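Local coordinates for N-methyltransferase (Streptoalloteichus sp. ATCC 53650, PDB 5BSZ) that transfers a methyl group from S-adenosylmethionine to the amino group of a deoxysugar, probably in the making of the kedarcidin trideoxysugar, at the S-adenosyl-L-homocysteine site and the interface of chains A and B. Residues are numbered along the deposited sequence; one frame, centred on the assembly and turned at random. Chains: chain A/B, N-methyltransferase.

Contact 1 is the cofactor pocket of one subunit, and contact 2 is where strand 4-14 of each chain pairs with its twin and with strand 198-209 of the partner. The centres of their C-alpha atoms lie about 25 Å apart, and they have no residue in common. Strand 4-14 nevertheless leads from contact 2 to the edge of contact 1: A:Leu15 and A:Gly16, directly after it, touch the nucleoside of the ligand. Pairing of the chains may therefore steady the segment that borders the nucleoside, although the structure alone does not show such coupling. The deposited assembly holds four copies of the protein.

Contact 1: the S-adenosyl-L-homocysteine site. Residues chain A 15-16, 21, 30, 55-57, 61, 76-78, 81, 97-100, 114-115, 117, 120. With SAH (S-adenosyl-L-homocysteine), chain C.
S-adenosyl-L-homocysteine, the demethylated product of the cofactor, lies almost wholly buried in the class I methyltransferase pocket, with 538 of its 580 Å² hidden. A:Glu76, at the end of strand 71-76, takes both ribose hydroxyls in the acidic-residue role typical of this family. Its CG stands anti to the backbone N (chi1 -156°) and the chain bends at chi2 (5°). OE2 offers its syn lone pair to the 2'-hydroxyl O2' at 2.6 Å, whereas the 3'-hydroxyl O3' meets OE1 from above the carboxylate plane. The amides of A:Gly57 and A:Ser78 occupy the anti lone pairs of OE1 and OE2, fixing the carboxylate's rotation. An alanine here would probably loosen the ribose, since both hydroxyls would lose their carboxylate acceptor. From the opposite side, A:Gly16 N donates to O2'.

Adenine is packed most tightly. A:Leu77 sets CB over the six-membered ring, 3.5 Å from its centroid, and A:Met99 CG comes within 3.5 Å of C6. A:Tyr120 presents a ring face to the imidazole edge of the SAH adenine, C8 lying off-centre toward its rim, with the two ring planes steeply inclined. The base is read by a nearly straight bond from A:Met99 N to N1 (2.9 Å, 170°) and another from N6 to A:Asp98 OD1, which A:Phe100 N also grips.

The homocysteine end is the wetter side: a water bridges its amino N to A:His61 ND1, and A:Leu21, beside the sulfur, is poorly ordered. The same amino N donates to A:Ala55 O at 2.8 Å, from above the carbonyl plane. A:His61 turns its ring edge to the carboxylate, flanked on its two faces by A:Leu114 CD1 and A:Phe30 CD1. A:Thr115 OG1 bonds the carboxylate O. The pocket thus fixes the cofactor by both ends, positioning its sulfur for methyl transfer to the sugar amine.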
loop_
_atom_site.group_PDB
_atom_site.type_symbol
_atom_site.label_atom_id
_atom_site.label_comp_id
_atom_site.label_asym_id
_atom_site.label_seq_id
_atom_site.Cartn_x
_atom_site.Cartn_y
_atom_site.Cartn_z
ATOM N N LEU A 15 -2.802 15.855 -10.362
ATOM C CA LEU A 15 -2.192 17.073 -10.972
ATOM C C LEU A 15 -1.260 17.772 -9.938
ATOM O O LEU A 15 -1.150 17.310 -8.794
ATOM C CB LEU A 15 -3.309 18.061 -11.420
ATOM C CG LEU A 15 -3.989 17.779 -12.760
ATOM C CD1 LEU A 15 -5.198 18.695 -12.955
ATOM C CD2 LEU A 15 -3.016 17.898 -13.924
ATOM N N GLY A 16 -0.585 18.859 -10.321
ATOM C CA GLY A 16 0.214 19.666 -9.385
ATOM C C GLY A 16 -0.290 19.654 -7.941
ATOM O O GLY A 16 -1.485 19.910 -7.689
ATOM N N LEU A 21 5.320 20.162 -4.906
ATOM C CA LEU A 21 6.017 21.153 -5.706
ATOM C C LEU A 21 6.968 21.960 -4.817
ATOM O O LEU A 21 8.074 22.289 -5.267
ATOM C CB LEU A 21 5.050 21.992 -6.569
ATOM C CG LEU A 21 4.366 21.223 -7.732
ATOM C CD1 LEU A 21 3.884 22.085 -8.918
ATOM C CD2 LEU A 21 5.238 20.095 -8.266
ATOM N N PHE A 30 15.161 28.994 -9.135
ATOM C CA PHE A 30 14.071 29.674 -9.808
ATOM C C PHE A 30 14.622 30.949 -10.412
ATOM O O PHE A 30 14.294 31.326 -11.535
ATOM C CB PHE A 30 12.964 29.932 -8.802
ATOM C CG PHE A 30 12.117 28.727 -8.560
ATOM C CD1 PHE A 30 11.077 28.416 -9.428
ATOM C CD2 PHE A 30 12.357 27.904 -7.480
ATOM C CE1 PHE A 30 10.298 27.285 -9.227
ATOM C CE2 PHE A 30 11.574 26.780 -7.262
ATOM C CZ PHE A 30 10.557 26.454 -8.155
ATOM N N ALA A 55 1.398 26.584 -17.312
ATOM C CA ALA A 55 1.683 25.522 -16.329
ATOM C C ALA A 55 2.645 25.993 -15.274
ATOM O O ALA A 55 3.659 25.358 -15.030
ATOM C CB ALA A 55 2.142 24.214 -16.987
ATOM N N CYS A 56 2.249 27.088 -14.620
ATOM C CA CYS A 56 3.105 27.845 -13.752
ATOM C C CYS A 56 3.307 27.207 -12.345
ATOM O O CYS A 56 4.109 27.686 -11.575
ATOM C CB CYS A 56 2.575 29.270 -13.671
ATOM S SG CYS A 56 0.964 29.403 -12.836
ATOM N N GLY A 57 2.625 26.135 -12.001
ATOM C CA GLY A 57 2.854 25.486 -10.670
ATOM C C GLY A 57 2.554 26.477 -9.546
ATOM O O GLY A 57 1.543 27.189 -9.599
ATOM N N HIS A 61 8.360 31.066 -10.382
ATOM C CA HIS A 61 9.050 31.768 -11.437
ATOM C C HIS A 61 8.377 33.149 -11.652
ATOM O O HIS A 61 9.058 34.146 -11.876
ATOM C CB HIS A 61 9.039 31.021 -12.772
ATOM C CG HIS A 61 9.898 29.786 -12.800
ATOM N ND1 HIS A 61 9.387 28.512 -12.668
ATOM C CD2 HIS A 61 11.234 29.635 -12.986
ATOM C CE1 HIS A 61 10.380 27.637 -12.734
ATOM N NE2 HIS A 61 11.505 28.285 -12.968
ATOM N N GLU A 76 -2.770 27.430 -15.042
ATOM C CA GLU A 76 -2.509 26.183 -14.264
ATOM C C GLU A 76 -3.802 25.356 -14.246
ATOM O O GLU A 76 -4.865 25.897 -13.924
ATOM C CB GLU A 76 -2.134 26.607 -12.858
ATOM C CG GLU A 76 -1.308 25.733 -11.952
ATOM C CD GLU A 76 -0.734 24.453 -12.499
ATOM O OE1 GLU A 76 0.467 24.416 -12.756
ATOM O OE2 GLU A 76 -1.505 23.478 -12.560
ATOM N N LEU A 77 -3.729 24.082 -14.628
ATOM C CA LEU A 77 -4.888 23.198 -14.600
ATOM C C LEU A 77 -5.247 22.732 -13.221
ATOM O O LEU A 77 -6.405 22.456 -12.947
ATOM C CB LEU A 77 -4.753 22.018 -15.555
ATOM C CG LEU A 77 -5.966 21.108 -15.754
ATOM C CD1 LEU A 77 -7.116 21.975 -16.297
ATOM C CD2 LEU A 77 -5.549 20.023 -16.714
ATOM N N SER A 78 -4.298 22.727 -12.307
ATOM C CA SER A 78 -4.570 22.145 -11.009
ATOM C C SER A 78 -5.221 23.225 -10.137
ATOM O O SER A 78 -4.616 24.258 -9.905
ATOM C CB SER A 78 -3.281 21.708 -10.333
ATOM O OG SER A 78 -3.535 21.508 -8.957
ATOM N N MET A 81 -2.836 24.223 -7.211
ATOM C CA MET A 81 -1.717 25.055 -7.637
ATOM C C MET A 81 -2.158 26.470 -7.982
ATOM O O MET A 81 -1.428 27.418 -7.644
ATOM C CB MET A 81 -0.941 24.495 -8.839
ATOM C CG MET A 81 -0.276 23.156 -8.656
ATOM S SD MET A 81 1.017 23.160 -7.398
ATOM C CE MET A 81 0.015 23.337 -5.945
ATOM N N ALA A 97 -6.856 26.622 -16.535
ATOM C CA ALA A 97 -7.049 26.232 -17.913
ATOM C C ALA A 97 -6.026 25.211 -18.358
ATOM O O ALA A 97 -5.009 24.974 -17.695
ATOM C CB ALA A 97 -7.021 27.417 -18.857
ATOM N N ASP A 98 -6.413 24.571 -19.457
ATOM C CA ASP A 98 -5.671 23.520 -20.118
ATOM C C ASP A 98 -4.710 24.134 -21.136
ATOM O O ASP A 98 -5.111 24.797 -22.113
ATOM C CB ASP A 98 -6.648 22.568 -20.791
ATOM C CG ASP A 98 -5.962 21.384 -21.440
ATOM O OD1 ASP A 98 -4.705 21.213 -21.349
ATOM O OD2 ASP A 98 -6.720 20.715 -22.167
ATOM N N MET A 99 -3.434 23.877 -20.898
ATOM C CA MET A 99 -2.352 24.421 -21.740
ATOM C C MET A 99 -2.525 23.999 -23.179
ATOM O O MET A 99 -1.991 24.645 -24.079
ATOM C CB MET A 99 -0.951 23.968 -21.231
ATOM C CG MET A 99 -0.741 22.468 -21.186
ATOM S SD MET A 99 0.777 21.792 -20.371
ATOM C CE MET A 99 1.798 22.744 -21.414
ATOM N N PHE A 100 -3.225 22.893 -23.408
ATOM C CA PHE A 100 -3.396 22.361 -24.747
ATOM C C PHE A 100 -4.402 23.108 -25.591
ATOM O O PHE A 100 -4.362 22.996 -26.815
ATOM C CB PHE A 100 -3.730 20.862 -24.723
ATOM C CG PHE A 100 -2.632 20.090 -24.101
ATOM C CD1 PHE A 100 -1.372 20.146 -24.662
ATOM C CD2 PHE A 100 -2.815 19.458 -22.897
ATOM C CE1 PHE A 100 -0.327 19.530 -24.038
ATOM C CE2 PHE A 100 -1.755 18.828 -22.277
ATOM C CZ PHE A 100 -0.528 18.866 -22.853
ATOM N N LEU A 114 7.807 26.316 -18.650
ATOM C CA LEU A 114 9.113 26.031 -18.082
ATOM C C LEU A 114 9.219 24.614 -17.507
ATOM O O LEU A 114 8.210 23.968 -17.255
ATOM C CB LEU A 114 9.426 27.053 -16.997
ATOM C CG LEU A 114 9.487 28.494 -17.494
ATOM C CD1 LEU A 114 9.782 29.430 -16.342
ATOM C CD2 LEU A 114 10.540 28.665 -18.575
ATOM N N THR A 115 10.461 24.207 -17.253
ATOM C CA THR A 115 10.839 22.945 -16.635
ATOM C C THR A 115 10.240 21.705 -17.264
ATOM O O THR A 115 9.875 20.766 -16.585
ATOM C CB THR A 115 10.591 22.996 -15.121
ATOM O OG1 THR A 115 9.195 23.073 -14.864
ATOM C CG2 THR A 115 11.134 24.225 -14.632
ATOM N N SER A 117 7.476 21.247 -18.834
ATOM C CA SER A 117 6.054 21.042 -18.649
ATOM C C SER A 117 5.310 20.785 -19.962
ATOM O O SER A 117 4.310 20.057 -19.986
ATOM C CB SER A 117 5.430 22.235 -17.931
ATOM O OG SER A 117 5.926 22.302 -16.610
ATOM N N TYR A 120 4.154 17.109 -21.036
ATOM C CA TYR A 120 2.863 16.465 -20.864
ATOM C C TYR A 120 2.129 16.164 -22.176
ATOM O O TYR A 120 1.282 15.286 -22.205
ATOM C CB TYR A 120 1.949 17.316 -19.958
ATOM C CG TYR A 120 2.260 17.311 -18.472
ATOM C CD1 TYR A 120 1.437 16.636 -17.565
ATOM C CD2 TYR A 120 3.357 17.924 -17.970
ATOM C CE1 TYR A 120 1.693 16.650 -16.203
ATOM C CE2 TYR A 120 3.645 17.922 -16.619
ATOM C CZ TYR A 120 2.828 17.274 -15.744
ATOM O OH TYR A 120 3.150 17.328 -14.421
HETATM N N SAH C . 6.454 25.408 -14.745
HETATM C CA SAH C . 6.373 24.980 -13.298
HETATM C CB SAH C . 5.515 23.719 -13.053
HETATM C CG SAH C . 6.136 22.371 -12.778
HETATM S SD SAH C . 5.073 21.001 -12.473
HETATM C C SAH C . 7.795 24.953 -12.824
HETATM O O SAH C . 8.770 25.054 -13.559
HETATM O OXT SAH C . 8.002 24.981 -11.649
HETATM C "C5'" SAH C . 4.070 20.823 -13.924
HETATM C "C4'" SAH C . 2.765 21.626 -13.751
HETATM O "O4'" SAH C . 1.965 21.550 -14.946
HETATM C "C3'" SAH C . 1.862 21.072 -12.654
HETATM O "O3'" SAH C . 1.623 22.128 -11.728
HETATM C "C2'" SAH C . 0.543 20.670 -13.297
HETATM O "O2'" SAH C . -0.605 20.994 -12.473
HETATM C "C1'" SAH C . 0.595 21.441 -14.590
HETATM N N9 SAH C . -0.155 20.841 -15.710
HETATM C C8 SAH C . -0.222 19.522 -16.060
HETATM N N7 SAH C . -1.031 19.360 -17.131
HETATM C C5 SAH C . -1.511 20.594 -17.436
HETATM C C6 SAH C . -2.427 21.118 -18.446
HETATM N N6 SAH C . -2.941 20.215 -19.302
HETATM N N1 SAH C . -2.642 22.453 -18.457
HETATM C C2 SAH C . -2.116 23.286 -17.553
HETATM N N3 SAH C . -1.261 22.893 -16.593
HETATM C C4 SAH C . -0.933 21.581 -16.502
HETATM O O HOH W 1 6.846 28.051 -14.200
#

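Contact 2: the interface of chains A and B. Residues chain A 7-10, 199-201; chain B 7-10, 199-201.
An intermolecular antiparallel beta-sheet joins the two chains: strand 4-14 of each pairs with its symmetry mate about a two-fold axis and, along its other edge, with strand 198-209 of the partner. Such an exchanged N-terminal strand suggests a genuine subunit contact, although the coordinates alone do not prove it. On either side of the axis, Thr8 of one chain and Val10 of the other bond in both directions: A:Thr8 N reaches B:Val10 O at 3.0 Å, in the carbonyl plane, and B:Val10 N meets A:Thr8 O at 2.9 Å, nearly along the C=O axis. The pair with the chains exchanged repeats this.

On the flank, A:Ser9 N donates to B:His201 O at 2.8 Å, again almost along the carbonyl axis, while B:His201 N returns to A:Ser9 O at 2.9 Å with a C=O...N angle of 148°. The backbone of A:Ser9 thus faces strand 198-209 of chain B, with its twin doing the same on chain A.

Side chains alternate across the sheet. On one face the two A:Ser9 and B:Ser9 hydroxyls meet tip to tip across the axis, OG to OG at 2.5 Å; each OG is anti to its carbonyl carbon (chi1 -71°), and which one donates is not decided. On the opposite face A:Val10 and B:Arg200 run alongside each other, pointing the same way. The valine branch CG1, anti to its carbonyl carbon (chi1 -51°), touches the arginine CG at 3.5 Å and lies as near to its NE. B:Arg200 is extended from CG to NE, so its aliphatic stem lies against the valine, but this side chain is poorly ordered.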
loop_
_atom_site.group_PDB
_atom_site.type_symbol
_atom_site.label_atom_id
_atom_site.label_comp_id
_atom_site.label_asym_id
_atom_site.label_seq_id
_atom_site.Cartn_x
_atom_site.Cartn_y
_atom_site.Cartn_z
ATOM N N SER A 7 -4.560 0.652 8.050
ATOM C CA SER A 7 -4.154 1.558 7.008
ATOM C C SER A 7 -5.357 1.876 6.136
ATOM O O SER A 7 -6.277 1.049 5.962
ATOM C CB SER A 7 -2.981 1.003 6.141
ATOM O OG SER A 7 -3.369 -0.142 5.397
ATOM N N THR A 8 -5.336 3.092 5.597
ATOM C CA THR A 8 -6.269 3.465 4.533
ATOM C C THR A 8 -5.441 4.002 3.369
ATOM O O THR A 8 -4.512 4.777 3.564
ATOM C CB THR A 8 -7.274 4.551 4.946
ATOM O OG1 THR A 8 -8.181 4.001 5.892
ATOM C CG2 THR A 8 -8.075 5.022 3.733
ATOM N N SER A 9 -5.758 3.545 2.160
ATOM C CA SER A 9 -5.108 3.976 0.942
ATOM C C SER A 9 -6.174 4.501 -0.050
ATOM O O SER A 9 -7.219 3.889 -0.205
ATOM C CB SER A 9 -4.385 2.806 0.337
ATOM O OG SER A 9 -3.251 2.439 1.092
ATOM N N VAL A 10 -5.925 5.666 -0.635
ATOM C CA VAL A 10 -6.779 6.160 -1.710
ATOM C C VAL A 10 -5.946 6.377 -2.967
ATOM O O VAL A 10 -4.784 6.793 -2.923
ATOM C CB VAL A 10 -7.551 7.441 -1.340
ATOM C CG1 VAL A 10 -8.281 7.264 -0.023
ATOM C CG2 VAL A 10 -6.627 8.642 -1.208
ATOM N N VAL A 199 2.269 8.137 10.500
ATOM C CA VAL A 199 3.090 7.972 9.316
ATOM C C VAL A 199 2.175 7.930 8.094
ATOM O O VAL A 199 1.087 7.336 8.123
ATOM C CB VAL A 199 3.875 6.652 9.360
ATOM C CG1 VAL A 199 4.731 6.468 8.123
ATOM C CG2 VAL A 199 4.756 6.639 10.605
ATOM N N ARG A 200 2.634 8.567 7.018
ATOM C CA ARG A 200 1.925 8.534 5.738
ATOM C C ARG A 200 2.891 8.209 4.632
ATOM O O ARG A 200 4.070 8.529 4.749
ATOM C CB ARG A 200 1.293 9.885 5.439
ATOM C CG ARG A 200 0.190 10.161 6.432
ATOM C CD ARG A 200 -0.295 11.595 6.360
ATOM N NE ARG A 200 -1.516 11.791 7.140
ATOM C CZ ARG A 200 -1.632 11.655 8.465
ATOM N NH1 ARG A 200 -2.812 11.885 9.026
ATOM N NH2 ARG A 200 -0.607 11.287 9.242
ATOM N N HIS A 201 2.400 7.509 3.610
ATOM C CA HIS A 201 3.175 7.181 2.419
ATOM C C HIS A 201 2.408 7.729 1.214
ATOM O O HIS A 201 1.178 7.577 1.133
ATOM C CB HIS A 201 3.348 5.687 2.296
ATOM C CG HIS A 201 3.947 5.238 0.999
ATOM N ND1 HIS A 201 3.468 4.166 0.289
ATOM C CD2 HIS A 201 4.990 5.708 0.287
ATOM C CE1 HIS A 201 4.197 3.985 -0.799
ATOM N NE2 HIS A 201 5.116 4.924 -0.831
ATOM N N SER B 7 -1.203 7.620 -5.150
ATOM C CA SER B 7 -1.833 7.034 -3.995
ATOM C C SER B 7 -1.367 7.773 -2.752
ATOM O O SER B 7 -0.232 8.293 -2.686
ATOM C CB SER B 7 -1.553 5.505 -3.859
ATOM O OG SER B 7 -0.181 5.237 -3.610
ATOM N N THR B 8 -2.264 7.816 -1.772
ATOM C CA THR B 8 -1.895 8.252 -0.425
ATOM C C THR B 8 -2.335 7.157 0.545
ATOM O O THR B 8 -3.433 6.626 0.435
ATOM C CB THR B 8 -2.562 9.566 0.005
ATOM O OG1 THR B 8 -2.014 10.631 -0.760
ATOM C CG2 THR B 8 -2.285 9.846 1.481
ATOM N N SER B 9 -1.446 6.794 1.465
ATOM C CA SER B 9 -1.706 5.804 2.488
ATOM C C SER B 9 -1.438 6.423 3.881
ATOM O O SER B 9 -0.446 7.112 4.063
ATOM C CB SER B 9 -0.796 4.629 2.270
ATOM O OG SER B 9 -1.157 3.886 1.126
ATOM N N VAL B 10 -2.368 6.235 4.809
ATOM C CA VAL B 10 -2.130 6.627 6.194
ATOM C C VAL B 10 -2.267 5.409 7.101
ATOM O O VAL B 10 -3.101 4.524 6.891
ATOM C CB VAL B 10 -3.047 7.769 6.674
ATOM C CG1 VAL B 10 -3.005 8.933 5.703
ATOM C CG2 VAL B 10 -4.494 7.318 6.805
ATOM N N VAL B 199 -11.139 4.593 -6.036
ATOM C CA VAL B 199 -10.962 3.325 -5.354
ATOM C C VAL B 199 -10.191 3.576 -4.059
ATOM O O VAL B 199 -9.255 4.385 -4.012
ATOM C CB VAL B 199 -10.143 2.343 -6.206
ATOM C CG1 VAL B 199 -9.947 1.018 -5.498
ATOM C CG2 VAL B 199 -10.859 2.119 -7.533
ATOM N N ARG B 200 -10.598 2.863 -3.010
ATOM C CA ARG B 200 -9.900 2.911 -1.724
ATOM C C ARG B 200 -9.665 1.513 -1.222
ATOM O O ARG B 200 -10.445 0.621 -1.540
ATOM C CB ARG B 200 -10.730 3.658 -0.690
ATOM C CG ARG B 200 -10.833 5.113 -1.075
ATOM C CD ARG B 200 -11.861 5.851 -0.242
ATOM N NE ARG B 200 -11.784 7.297 -0.446
ATOM C CZ ARG B 200 -12.023 7.942 -1.593
ATOM N NH1 ARG B 200 -11.925 9.265 -1.609
ATOM N NH2 ARG B 200 -12.346 7.304 -2.723
ATOM N N HIS B 201 -8.553 1.322 -0.513
ATOM C CA HIS B 201 -8.215 0.052 0.118
ATOM C C HIS B 201 -8.019 0.325 1.610
ATOM O O HIS B 201 -7.375 1.318 1.986
ATOM C CB HIS B 201 -6.952 -0.515 -0.482
ATOM C CG HIS B 201 -6.406 -1.709 0.238
ATOM N ND1 HIS B 201 -5.071 -1.865 0.518
ATOM C CD2 HIS B 201 -7.010 -2.808 0.730
ATOM C CE1 HIS B 201 -4.873 -3.015 1.139
ATOM N NE2 HIS B 201 -6.041 -3.596 1.296
#